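Local coordinates for 16 kDa beta-galactoside-binding lectin (Gallus gallus, PDB 1QMJ), which binds beta-galactosides such as lactose as a homodimeric galectin and may take part in the regulation of differentiation, at residues A[30-35]-A[41-46]; A[45-50]-A[68-73]; A[88-93]-A[113-118]; A[92-97]-A[103-108]. All coordinates share one frame; numbering follows the deposited sequence.

Contact 1: residues A[30-35]-A[41-46]; sequences SVNVGK and MLHFNP
V31 and V33 pair with F44 and L42 in an antiparallel beta hairpin, part of the sheet that carries the carbohydrate site in the galectin beta-sandwich. Strands 30-33 and 42-46 run at 174° to each other. Backbone bonds close the ladder: F44 O takes the N-H of V31 at 2.8 Å, whereas the return bond from F44 N to V31 O is longer, 3.3 Å. At the other end V33 N donates to L42 O at 3.2 Å.

Apolar contact lies on the face of V31, V33, L42 and F44, which is turned to the sandwich core, where I88, V95 and V97 of the other sheet meet it. CG2 of V33, set between backbone N and carbonyl carbon (chi1 -67° places CG1 beside N), meets CB of L42 at 3.9 Å.

The opposite face is polar. H43 stands beside N32 there and its ring meets that of W67, a predicted galactoside-binding residue. S30 OG lies beside the amide of N45, whose ND2 is held by F29 O. In a classic beta bulge M41 and L42 are both set against V33, whose O accepts L42 N at 3.2 Å and M41 N at 2.7 Å, the latter on a lone pair.

Contact 2: residues A[45-50]-A[68-73]; sequences NPRFDC and GEEDRK
R47 and E70 meet through a single long salt bridge, NH2 of R47 lying 3.8 Å from OE2 of E70. The side chains cross at about a right angle, with guanidinium and carboxylate planes 79° apart. The oxygen lies off to one side of the guanidinium plane, so the charges attract without a directed N-H.

In the next shell, E70 also engages R72: NE of R72 donates to OE1 of E70 at 3.1 Å, nearly in line with the C-O bond of the carboxylate. The two oxygens of E70 are thus divided between two arginines. The R47 chain is extended from CG to NE, which carries its guanidinium out to E70, and its NE makes a weak 2.8 Å bond to N45 OD1.

Further out, D53 forms salt bridges with both R47 and R72, so two acids alternate with two arginines. V58 packs against the side chains of R47 and E70. Residues 68-73 belong to the predicted beta-galactoside site, and such a charged network beside the sugar-binding groove is familiar from galectins. With the R47-E70 link purely electrostatic, the shared carboxylates probably offset the charge of the neighbouring guanidinium groups and help set their positions.

Contact 3: residues A[88-93]-A[113-118]; sequences ISFDAA and EKIQYL. With BME (beta-mercaptoethanol), chain D.
F90 presents the far end of its ring to the backbone of E113 and K114, while I115 approaches its CD1-CE1 side obliquely. The polar backbone comes to the ring edge: E113 O lies near the ring plane, 3.6 Å from CZ of F90, and the carbonyl carbon of E113 is in plane beside CE2. CA of K114 approaches the same CZ obliquely, also at 3.6 Å. CG of F90 stands between its backbone N and carbonyl carbon (chi1 78°), directing the ring toward segment 113-118.

Apolar contact is made by the I115 side chain, whose CD1 comes 4.0 Å from CD1 of F90 as the two side chains run past one another, pointing contrary ways. M41 touches both of these residues. The pair closes one end of the galectin beta-sandwich: F90 ends strand 83-90 of the five-stranded sheet, while I115 leads into strand 117-122 of the other, and I115 and I88 both reach V33 in the core. Just beyond I115, Q116 and Y117 together sit against G34 as a classic beta bulge.

Polar interactions lie outside this interface. D91 begins an Asx turn, its OD1 accepting the N-H of A93 at 2.8 Å on the anti side of the carboxylate; it also accepts from E94 N. On the outward side of strand 88-90, OG of S89 donates to O1 of a beta-mercaptoethanol molecule, probably from the crystallisation liquor, over 3.0 Å.

Contact 4: residues A[92-97]-A[103-108]; sequences AAEVKV and EFEFPN
V95 and V97 form hydrogen-bonded antiparallel pairs with F106 and F104, the axes of strands 94-97 and 103-107 approaching to 4.5 Å at 161°, and the bond from V95 N to F106 O is short, 2.7 Å, and nearly straight at 172°.

The valines and phenylalanines share one face of the hairpin. CB of V97 touches CB of F104 at 4.1 Å, while the F104 ring meets F44 and F106 reaches C59 in the opposite sheet. Beyond the last pair, the N108 side chain bonds through ND2 to D91 O and M112 O, and its backbone N donates to A93 O at 2.8 Å, extending the ladder into the turn.

The other face is charged. The direct salt bridge from NZ of K96 to OE2 of E103 is long, 3.9 Å, and the two side chains slant across one another. A water joins them more closely, accepting from K96 NZ and donating to E103 OE2. The K96 chain, extended beyond CG, also brings CD of K96 within 3.5 Å of OE2 of E103. E94 and E105 bring their carboxylates together with the planes 84° apart, and OE2 of E94 lies 2.8 Å from OE1 of E105. The approach suggests that a proton may be shared or that the carboxylates are imprecisely placed, since two full negative charges should repel.

With apolar residues inward and charged ones outward, this is the edge hairpin of the five-stranded sheet in a galectin jelly-roll sandwich. F106 also touches D71 of the predicted galactoside site.

Overall arrangement
Contact 1 is wholly buried near the centre of the chain, whereas contacts 2, 3 and 4 lie further out and are partly buried. Contacts 1 and 4 are hairpins of opposite sheets, held by backbone ladders, and their apolar faces interlock where M41 and L42 meet V95 and V97. Contact 2 continues strand 39-47 from contact 1, but replaces the ladder with charge pairing at the predicted sugar site; K73 NZ also reaches E105 O of contact 4. Contact 3, about 20 Å from contact 2 between centres, joins the sheets by a ring and aliphatic packing. It shares A92 and A93 with contact 4 and meets contact 1 through G34.

Contact 1: residues A[30-35]-A[41-46]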
loop_
_atom_site.group_PDB
_atom_site.type_symbol
_atom_site.label_atom_id
_atom_site.label_comp_id
_atom_site.label_asym_id
_atom_site.label_seq_id
_atom_site.Cartn_x
_atom_site.Cartn_y
_atom_site.Cartn_z
ATOM N N SER A 30 15.083 3.227 -2.912
ATOM C CA SER A 30 14.458 4.542 -3.036
ATOM C C SER A 30 12.989 4.489 -2.623
ATOM O O SER A 30 12.336 3.441 -2.729
ATOM C CB SER A 30 14.543 5.018 -4.489
ATOM O OG SER A 30 15.904 5.146 -4.879
ATOM N N VAL A 31 12.539 5.641 -2.164
ATOM C CA VAL A 31 11.155 5.860 -1.712
ATOM C C VAL A 31 10.647 7.172 -2.308
ATOM O O VAL A 31 10.988 8.265 -1.831
ATOM C CB VAL A 31 11.114 5.939 -0.187
ATOM C CG1 VAL A 31 9.734 6.321 0.352
ATOM C CG2 VAL A 31 11.473 4.615 0.490
ATOM N N ASN A 32 9.838 7.024 -3.341
ATOM C CA ASN A 32 9.275 8.167 -4.078
ATOM C C ASN A 32 7.804 8.434 -3.729
ATOM O O ASN A 32 6.994 7.498 -3.640
ATOM C CB ASN A 32 9.340 7.904 -5.584
ATOM C CG ASN A 32 10.642 7.236 -6.022
ATOM O OD1 ASN A 32 11.721 7.716 -5.685
ATOM N ND2 ASN A 32 10.606 6.143 -6.762
ATOM N N VAL A 33 7.552 9.730 -3.555
ATOM C CA VAL A 33 6.217 10.299 -3.255
ATOM C C VAL A 33 5.996 11.515 -4.165
ATOM O O VAL A 33 6.929 12.279 -4.448
ATOM C CB VAL A 33 6.115 10.758 -1.788
ATOM C CG1 VAL A 33 6.177 9.606 -0.785
ATOM C CG2 VAL A 33 7.232 11.721 -1.374
ATOM N N GLY A 34 4.765 11.680 -4.614
ATOM C CA GLY A 34 4.407 12.807 -5.499
ATOM C C GLY A 34 2.990 12.642 -6.056
ATOM O O GLY A 34 2.083 12.164 -5.361
ATOM N N LYS A 35 2.857 13.056 -7.311
ATOM C CA LYS A 35 1.582 12.996 -8.053
ATOM C C LYS A 35 1.520 11.701 -8.866
ATOM O O LYS A 35 0.502 10.999 -8.872
ATOM C CB LYS A 35 1.472 14.194 -8.994
ATOM C CG LYS A 35 1.056 15.477 -8.274
ATOM C CD LYS A 35 -0.173 15.291 -7.380
ATOM C CE LYS A 35 -0.496 16.530 -6.542
ATOM N NZ LYS A 35 -1.558 16.294 -5.553
ATOM N N MET A 41 7.578 14.642 -5.544
ATOM C CA MET A 41 7.833 15.666 -4.558
ATOM C C MET A 41 9.172 15.356 -3.901
ATOM O O MET A 41 9.917 16.254 -3.493
ATOM C CB MET A 41 6.720 15.674 -3.511
ATOM C CG MET A 41 6.974 16.660 -2.369
ATOM S SD MET A 41 5.874 16.415 -0.994
ATOM C CE MET A 41 4.186 16.521 -1.546
ATOM N N LEU A 42 9.468 14.066 -3.812
ATOM C CA LEU A 42 10.717 13.628 -3.194
ATOM C C LEU A 42 11.132 12.211 -3.609
ATOM O O LEU A 42 10.317 11.271 -3.600
ATOM C CB LEU A 42 10.575 13.633 -1.683
ATOM C CG LEU A 42 11.715 12.902 -0.988
ATOM C CD1 LEU A 42 13.060 13.610 -1.147
ATOM C CD2 LEU A 42 11.492 12.754 0.515
ATOM N N HIS A 43 12.407 12.142 -3.949
ATOM C CA HIS A 43 13.080 10.909 -4.357
ATOM C C HIS A 43 14.189 10.593 -3.347
ATOM O O HIS A 43 15.361 10.942 -3.558
ATOM C CB HIS A 43 13.697 11.074 -5.753
ATOM C CG HIS A 43 14.479 9.837 -6.214
ATOM N ND1 HIS A 43 15.840 9.890 -6.504
ATOM C CD2 HIS A 43 14.098 8.548 -6.429
ATOM C CE1 HIS A 43 16.231 8.682 -6.872
ATOM N NE2 HIS A 43 15.204 7.871 -6.832
ATOM N N PHE A 44 13.768 9.945 -2.270
ATOM C CA PHE A 44 14.664 9.525 -1.172
ATOM C C PHE A 44 15.406 8.280 -1.630
ATOM O O PHE A 44 14.821 7.194 -1.755
ATOM C CB PHE A 44 13.836 9.219 0.067
ATOM C CG PHE A 44 14.692 9.011 1.305
ATOM C CD1 PHE A 44 15.328 10.102 1.902
ATOM C CD2 PHE A 44 14.837 7.728 1.839
ATOM C CE1 PHE A 44 16.116 9.910 3.040
ATOM C CE2 PHE A 44 15.624 7.535 2.978
ATOM C CZ PHE A 44 16.264 8.627 3.579
ATOM N N ASN A 45 16.690 8.446 -1.867
ATOM C CA ASN A 45 17.492 7.353 -2.403
ATOM C C ASN A 45 18.789 7.043 -1.628
ATOM O O ASN A 45 19.891 7.428 -2.048
ATOM C CB ASN A 45 17.891 7.717 -3.825
ATOM C CG ASN A 45 18.645 6.615 -4.535
ATOM O OD1 ASN A 45 19.374 6.893 -5.482
ATOM N ND2 ASN A 45 18.513 5.368 -4.130
ATOM N N PRO A 46 18.751 6.360 -0.466
ATOM C CA PRO A 46 19.984 5.972 0.221
ATOM C C PRO A 46 20.787 5.012 -0.683
ATOM O O PRO A 46 20.214 3.982 -1.173
ATOM C CB PRO A 46 19.493 5.284 1.478
ATOM C CG PRO A 46 17.965 5.295 1.452
ATOM C CD PRO A 46 17.503 5.975 0.198
#

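Contact 2: residues A[45-50]-A[68-73]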
loop_
_atom_site.group_PDB
_atom_site.type_symbol
_atom_site.label_atom_id
_atom_site.label_comp_id
_atom_site.label_asym_id
_atom_site.label_seq_id
_atom_site.Cartn_x
_atom_site.Cartn_y
_atom_site.Cartn_z
ATOM N N ASN A 45 16.690 8.446 -1.867
ATOM C CA ASN A 45 17.492 7.353 -2.403
ATOM C C ASN A 45 18.789 7.043 -1.628
ATOM O O ASN A 45 19.891 7.428 -2.048
ATOM C CB ASN A 45 17.891 7.717 -3.825
ATOM C CG ASN A 45 18.645 6.615 -4.535
ATOM O OD1 ASN A 45 19.374 6.893 -5.482
ATOM N ND2 ASN A 45 18.513 5.368 -4.130
ATOM N N PRO A 46 18.751 6.360 -0.466
ATOM C CA PRO A 46 19.984 5.972 0.221
ATOM C C PRO A 46 20.787 5.012 -0.683
ATOM O O PRO A 46 20.214 3.982 -1.173
ATOM C CB PRO A 46 19.493 5.284 1.478
ATOM C CG PRO A 46 17.965 5.295 1.452
ATOM C CD PRO A 46 17.503 5.975 0.198
ATOM N N ARG A 47 22.065 5.342 -0.888
ATOM C CA ARG A 47 22.982 4.540 -1.749
ATOM C C ARG A 47 24.175 3.991 -0.974
ATOM O O ARG A 47 24.992 4.748 -0.437
ATOM C CB ARG A 47 23.564 5.394 -2.862
ATOM C CG ARG A 47 22.515 6.112 -3.677
ATOM C CD ARG A 47 23.106 6.813 -4.884
ATOM N NE ARG A 47 22.124 7.609 -5.602
ATOM C CZ ARG A 47 22.313 8.082 -6.827
ATOM N NH1 ARG A 47 23.456 7.843 -7.483
ATOM N NH2 ARG A 47 21.409 8.813 -7.486
ATOM N N PHE A 48 24.259 2.681 -0.937
ATOM C CA PHE A 48 25.360 1.996 -0.252
ATOM C C PHE A 48 26.582 2.027 -1.168
ATOM O O PHE A 48 27.668 2.466 -0.771
ATOM C CB PHE A 48 24.943 0.567 0.067
ATOM C CG PHE A 48 23.874 0.535 1.154
ATOM C CD1 PHE A 48 24.246 0.651 2.498
ATOM C CD2 PHE A 48 22.526 0.397 0.807
ATOM C CE1 PHE A 48 23.267 0.633 3.497
ATOM C CE2 PHE A 48 21.547 0.378 1.806
ATOM C CZ PHE A 48 21.917 0.497 3.152
ATOM N N ASP A 49 26.348 1.561 -2.364
ATOM C CA ASP A 49 27.348 1.517 -3.433
ATOM C C ASP A 49 26.604 1.438 -4.749
ATOM O O ASP A 49 26.416 0.352 -5.311
ATOM C CB ASP A 49 28.263 0.308 -3.271
ATOM C CG ASP A 49 29.579 0.464 -4.039
ATOM O OD1 ASP A 49 29.634 1.233 -5.075
ATOM O OD2 ASP A 49 30.633 -0.170 -3.651
ATOM N N CYS A 50 26.201 2.607 -5.183
ATOM C CA CYS A 50 25.434 2.772 -6.408
ATOM C C CYS A 50 25.851 4.051 -7.138
ATOM O O CYS A 50 25.887 5.138 -6.549
ATOM C CB CYS A 50 23.947 2.865 -6.042
ATOM S SG CYS A 50 22.806 2.454 -7.447
ATOM N N GLY A 68 15.523 17.083 -10.801
ATOM C CA GLY A 68 15.937 18.407 -10.324
ATOM C C GLY A 68 17.413 18.333 -9.939
ATOM O O GLY A 68 18.131 17.409 -10.344
ATOM N N GLU A 69 17.843 19.305 -9.165
ATOM C CA GLU A 69 19.233 19.360 -8.691
ATOM C C GLU A 69 19.360 18.478 -7.451
ATOM O O GLU A 69 18.643 18.660 -6.457
ATOM C CB GLU A 69 19.622 20.800 -8.341
ATOM C CG GLU A 69 20.919 20.891 -7.524
ATOM C CD GLU A 69 22.179 20.584 -8.344
ATOM O OE1 GLU A 69 22.172 20.735 -9.625
ATOM O OE2 GLU A 69 23.250 20.174 -7.753
ATOM N N GLU A 70 20.266 17.538 -7.540
ATOM C CA GLU A 70 20.518 16.596 -6.454
ATOM C C GLU A 70 20.927 17.327 -5.188
ATOM O O GLU A 70 21.550 18.397 -5.242
ATOM C CB GLU A 70 21.645 15.641 -6.824
ATOM C CG GLU A 70 21.205 14.534 -7.773
ATOM C CD GLU A 70 22.239 13.419 -7.890
ATOM O OE1 GLU A 70 23.384 13.542 -7.307
ATOM O OE2 GLU A 70 21.967 12.360 -8.569
ATOM N N ASP A 71 20.548 16.707 -4.106
ATOM C CA ASP A 71 20.838 17.175 -2.759
ATOM C C ASP A 71 21.390 15.997 -1.978
ATOM O O ASP A 71 20.644 15.103 -1.561
ATOM C CB ASP A 71 19.563 17.701 -2.094
ATOM C CG ASP A 71 19.809 18.254 -0.686
ATOM O OD1 ASP A 71 21.013 18.491 -0.287
ATOM O OD2 ASP A 71 18.813 18.482 0.101
ATOM N N ARG A 72 22.688 16.022 -1.809
ATOM C CA ARG A 72 23.406 14.968 -1.095
ATOM C C ARG A 72 23.487 15.308 0.382
ATOM O O ARG A 72 23.870 16.423 0.756
ATOM C CB ARG A 72 24.807 14.831 -1.664
ATOM C CG ARG A 72 24.819 14.012 -2.939
ATOM C CD ARG A 72 25.709 14.589 -4.030
ATOM N NE ARG A 72 25.696 13.751 -5.221
ATOM C CZ ARG A 72 26.285 12.558 -5.281
ATOM N NH1 ARG A 72 26.951 12.069 -4.225
ATOM N NH2 ARG A 72 26.256 11.768 -6.358
ATOM N N LYS A 73 23.120 14.326 1.180
ATOM C CA LYS A 73 23.116 14.451 2.643
ATOM C C LYS A 73 24.403 13.857 3.221
ATOM O O LYS A 73 25.017 12.958 2.629
ATOM C CB LYS A 73 21.909 13.721 3.216
ATOM C CG LYS A 73 20.582 14.354 2.786
ATOM C CD LYS A 73 20.440 15.810 3.239
ATOM C CE LYS A 73 19.115 16.442 2.806
ATOM N NZ LYS A 73 18.899 17.776 3.388
#

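Contact 3: residues A[88-93]-A[113-118]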
loop_
_atom_site.group_PDB
_atom_site.type_symbol
_atom_site.label_atom_id
_atom_site.label_comp_id
_atom_site.label_asym_id
_atom_site.label_seq_id
_atom_site.Cartn_x
_atom_site.Cartn_y
_atom_site.Cartn_z
ATOM N N ILE A 88 7.343 9.740 6.672
ATOM C CA ILE A 88 7.287 10.877 5.755
ATOM C C ILE A 88 6.056 11.754 6.009
ATOM O O ILE A 88 4.930 11.256 6.133
ATOM C CB ILE A 88 7.223 10.368 4.314
ATOM C CG1 ILE A 88 8.483 9.605 3.897
ATOM C CG2 ILE A 88 7.052 11.491 3.289
ATOM C CD1 ILE A 88 8.290 8.774 2.627
ATOM N N SER A 89 6.341 13.032 6.072
ATOM C CA SER A 89 5.345 14.093 6.269
ATOM C C SER A 89 5.837 15.312 5.503
ATOM O O SER A 89 6.998 15.376 5.081
ATOM C CB SER A 89 5.187 14.420 7.762
ATOM O OG SER A 89 6.439 14.774 8.325
ATOM N N PHE A 90 4.965 16.267 5.323
ATOM C CA PHE A 90 5.323 17.479 4.588
ATOM C C PHE A 90 4.319 18.592 4.841
ATOM O O PHE A 90 3.285 18.385 5.486
ATOM C CB PHE A 90 5.342 17.180 3.079
ATOM C CG PHE A 90 3.936 17.132 2.462
ATOM C CD1 PHE A 90 3.097 16.037 2.707
ATOM C CD2 PHE A 90 3.491 18.186 1.653
ATOM C CE1 PHE A 90 1.814 15.997 2.146
ATOM C CE2 PHE A 90 2.207 18.146 1.093
ATOM C CZ PHE A 90 1.368 17.052 1.340
ATOM N N ASP A 91 4.687 19.731 4.317
ATOM C CA ASP A 91 3.885 20.950 4.370
ATOM C C ASP A 91 4.207 21.738 3.101
ATOM O O ASP A 91 4.839 21.221 2.173
ATOM C CB ASP A 91 4.186 21.766 5.644
ATOM C CG ASP A 91 5.666 22.018 5.900
ATOM O OD1 ASP A 91 6.408 22.489 4.962
ATOM O OD2 ASP A 91 6.170 21.760 7.061
ATOM N N ALA A 92 3.782 22.966 3.062
ATOM C CA ALA A 92 3.990 23.814 1.879
ATOM C C ALA A 92 5.474 24.171 1.651
ATOM O O ALA A 92 5.904 24.429 0.517
ATOM C CB ALA A 92 3.218 25.125 2.026
ATOM N N ALA A 93 6.250 24.178 2.722
ATOM C CA ALA A 93 7.679 24.561 2.643
ATOM C C ALA A 93 8.640 23.372 2.422
ATOM O O ALA A 93 9.607 23.460 1.652
ATOM C CB ALA A 93 8.119 25.259 3.928
ATOM N N GLU A 113 0.610 20.116 -2.622
ATOM C CA GLU A 113 -0.190 20.185 -1.394
ATOM C C GLU A 113 -0.800 18.866 -0.915
ATOM O O GLU A 113 -1.496 18.832 0.102
ATOM C CB GLU A 113 -1.272 21.267 -1.498
ATOM C CG GLU A 113 -2.030 21.309 -2.822
ATOM C CD GLU A 113 -1.552 22.435 -3.729
ATOM O OE1 GLU A 113 -1.764 23.616 -3.368
ATOM O OE2 GLU A 113 -0.966 22.139 -4.797
ATOM N N LYS A 114 -0.553 17.788 -1.649
ATOM C CA LYS A 114 -1.056 16.478 -1.256
ATOM C C LYS A 114 -0.296 15.413 -2.023
ATOM O O LYS A 114 0.168 15.663 -3.136
ATOM C CB LYS A 114 -2.565 16.349 -1.525
ATOM C CG LYS A 114 -2.927 15.742 -2.873
ATOM C CD LYS A 114 -4.423 15.528 -3.028
ATOM C CE LYS A 114 -5.166 16.850 -3.158
ATOM N NZ LYS A 114 -6.622 16.642 -3.415
ATOM N N ILE A 115 -0.127 14.250 -1.406
ATOM C CA ILE A 115 0.563 13.134 -2.041
ATOM C C ILE A 115 -0.470 12.117 -2.505
ATOM O O ILE A 115 -1.330 11.699 -1.732
ATOM C CB ILE A 115 1.569 12.458 -1.077
ATOM C CG1 ILE A 115 2.805 13.349 -0.909
ATOM C CG2 ILE A 115 1.968 11.072 -1.592
ATOM C CD1 ILE A 115 3.725 12.942 0.235
ATOM N N GLN A 116 -0.388 11.725 -3.769
ATOM C CA GLN A 116 -1.319 10.756 -4.317
ATOM C C GLN A 116 -0.592 9.531 -4.837
ATOM O O GLN A 116 -1.221 8.551 -5.233
ATOM C CB GLN A 116 -2.102 11.381 -5.462
ATOM C CG GLN A 116 -2.756 12.696 -5.114
ATOM C CD GLN A 116 -3.476 13.304 -6.296
ATOM O OE1 GLN A 116 -2.849 13.729 -7.266
ATOM N NE2 GLN A 116 -4.800 13.337 -6.227
ATOM N N TYR A 117 0.733 9.584 -4.817
ATOM C CA TYR A 117 1.552 8.501 -5.335
ATOM C C TYR A 117 2.702 8.182 -4.388
ATOM O O TYR A 117 3.337 9.090 -3.851
ATOM C CB TYR A 117 2.096 8.928 -6.707
ATOM C CG TYR A 117 3.073 7.976 -7.363
ATOM C CD1 TYR A 117 4.447 8.067 -7.109
ATOM C CD2 TYR A 117 2.630 7.014 -8.269
ATOM C CE1 TYR A 117 5.352 7.218 -7.744
ATOM C CE2 TYR A 117 3.524 6.160 -8.909
ATOM C CZ TYR A 117 4.880 6.267 -8.645
ATOM O OH TYR A 117 5.758 5.415 -9.277
ATOM N N LEU A 118 2.962 6.891 -4.202
ATOM C CA LEU A 118 4.042 6.404 -3.347
ATOM C C LEU A 118 4.583 5.158 -4.023
ATOM O O LEU A 118 3.814 4.325 -4.482
ATOM C CB LEU A 118 3.509 6.046 -1.947
ATOM C CG LEU A 118 4.428 5.366 -0.909
ATOM C CD1 LEU A 118 5.585 6.262 -0.526
ATOM C CD2 LEU A 118 3.641 5.019 0.337
HETATM C C1 BME D . 5.526 12.415 11.928
HETATM C C2 BME D . 6.149 11.047 11.581
HETATM O O1 BME D . 5.651 13.294 10.823
HETATM S S2 BME D . 5.773 10.581 9.864
#

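Contact 4: residues A[92-97]-A[103-108]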
loop_
_atom_site.group_PDB
_atom_site.type_symbol
_atom_site.label_atom_id
_atom_site.label_comp_id
_atom_site.label_asym_id
_atom_site.label_seq_id
_atom_site.Cartn_x
_atom_site.Cartn_y
_atom_site.Cartn_z
ATOM N N ALA A 92 3.782 22.966 3.062
ATOM C CA ALA A 92 3.990 23.814 1.879
ATOM C C ALA A 92 5.474 24.171 1.651
ATOM O O ALA A 92 5.904 24.429 0.517
ATOM C CB ALA A 92 3.218 25.125 2.026
ATOM N N ALA A 93 6.250 24.178 2.722
ATOM C CA ALA A 93 7.679 24.561 2.643
ATOM C C ALA A 93 8.640 23.372 2.422
ATOM O O ALA A 93 9.607 23.460 1.652
ATOM C CB ALA A 93 8.119 25.259 3.928
ATOM N N GLU A 94 8.406 22.248 3.083
ATOM C CA GLU A 94 9.331 21.107 2.916
ATOM C C GLU A 94 8.719 19.750 3.259
ATOM O O GLU A 94 7.587 19.661 3.760
ATOM C CB GLU A 94 10.548 21.280 3.835
ATOM C CG GLU A 94 10.182 21.322 5.325
ATOM C CD GLU A 94 11.410 21.289 6.243
ATOM O OE1 GLU A 94 12.534 21.770 5.834
ATOM O OE2 GLU A 94 11.320 20.781 7.427
ATOM N N VAL A 95 9.543 18.763 2.951
ATOM C CA VAL A 95 9.276 17.348 3.185
ATOM C C VAL A 95 10.273 16.850 4.212
ATOM O O VAL A 95 11.473 17.141 4.124
ATOM C CB VAL A 95 9.456 16.538 1.893
ATOM C CG1 VAL A 95 8.903 15.114 1.998
ATOM C CG2 VAL A 95 8.763 17.163 0.685
ATOM N N LYS A 96 9.763 16.122 5.160
ATOM C CA LYS A 96 10.583 15.559 6.224
ATOM C C LYS A 96 10.539 14.044 6.166
ATOM O O LYS A 96 9.485 13.446 5.937
ATOM C CB LYS A 96 10.060 15.988 7.593
ATOM C CG LYS A 96 10.314 17.456 7.928
ATOM C CD LYS A 96 9.957 17.777 9.380
ATOM C CE LYS A 96 10.287 19.209 9.789
ATOM N NZ LYS A 96 10.137 19.435 11.234
ATOM N N VAL A 97 11.687 13.471 6.373
ATOM C CA VAL A 97 11.853 12.021 6.395
ATOM C C VAL A 97 12.565 11.664 7.681
ATOM O O VAL A 97 13.710 12.069 7.910
ATOM C CB VAL A 97 12.682 11.557 5.195
ATOM C CG1 VAL A 97 12.828 10.034 5.128
ATOM C CG2 VAL A 97 12.082 11.974 3.851
ATOM N N GLU A 103 16.703 12.968 11.009
ATOM C CA GLU A 103 15.564 13.522 10.312
ATOM C C GLU A 103 16.163 14.249 9.112
ATOM O O GLU A 103 17.087 15.057 9.261
ATOM C CB GLU A 103 14.796 14.512 11.176
ATOM C CG GLU A 103 13.739 15.286 10.400
ATOM C CD GLU A 103 13.000 16.293 11.252
ATOM O OE1 GLU A 103 13.534 17.405 11.471
ATOM O OE2 GLU A 103 11.879 15.970 11.703
ATOM N N PHE A 104 15.693 13.899 7.923
ATOM C CA PHE A 104 16.150 14.507 6.690
ATOM C C PHE A 104 15.090 15.495 6.262
ATOM O O PHE A 104 13.906 15.271 6.483
ATOM C CB PHE A 104 16.349 13.439 5.615
ATOM C CG PHE A 104 17.458 12.464 5.923
ATOM C CD1 PHE A 104 18.796 12.839 5.772
ATOM C CD2 PHE A 104 17.170 11.170 6.351
ATOM C CE1 PHE A 104 19.829 11.935 6.041
ATOM C CE2 PHE A 104 18.198 10.256 6.622
ATOM C CZ PHE A 104 19.530 10.641 6.466
ATOM N N GLU A 105 15.515 16.615 5.702
ATOM C CA GLU A 105 14.582 17.628 5.250
ATOM C C GLU A 105 14.906 17.942 3.802
ATOM O O GLU A 105 16.058 17.850 3.394
ATOM C CB GLU A 105 14.705 18.877 6.120
ATOM C CG GLU A 105 14.346 18.620 7.575
ATOM C CD GLU A 105 14.679 19.784 8.484
ATOM O OE1 GLU A 105 14.002 20.829 8.383
ATOM O OE2 GLU A 105 15.614 19.650 9.306
ATOM N N PHE A 106 13.887 18.283 3.022
ATOM C CA PHE A 106 14.067 18.598 1.612
ATOM C C PHE A 106 12.973 19.597 1.263
ATOM O O PHE A 106 11.811 19.388 1.598
ATOM C CB PHE A 106 13.924 17.314 0.777
ATOM C CG PHE A 106 14.293 17.477 -0.675
ATOM C CD1 PHE A 106 15.618 17.653 -1.058
ATOM C CD2 PHE A 106 13.313 17.432 -1.667
ATOM C CE1 PHE A 106 15.962 17.782 -2.405
ATOM C CE2 PHE A 106 13.648 17.560 -3.017
ATOM C CZ PHE A 106 14.973 17.734 -3.385
ATOM N N PRO A 107 13.327 20.708 0.600
ATOM C CA PRO A 107 12.319 21.711 0.241
ATOM C C PRO A 107 11.251 21.221 -0.728
ATOM O O PRO A 107 11.542 20.486 -1.677
ATOM C CB PRO A 107 13.157 22.832 -0.369
ATOM C CG PRO A 107 14.320 22.106 -0.947
ATOM C CD PRO A 107 14.660 21.113 0.130
ATOM N N ASN A 108 10.012 21.623 -0.467
ATOM C CA ASN A 108 8.879 21.263 -1.305
ATOM C C ASN A 108 8.989 22.184 -2.520
ATOM O O ASN A 108 8.296 23.203 -2.621
ATOM C CB ASN A 108 7.563 21.505 -0.545
ATOM C CG ASN A 108 6.331 21.025 -1.311
ATOM O OD1 ASN A 108 6.387 20.762 -2.518
ATOM N ND2 ASN A 108 5.209 20.920 -0.607
HETATM O O HOH W 1 8.960 17.005 12.522
#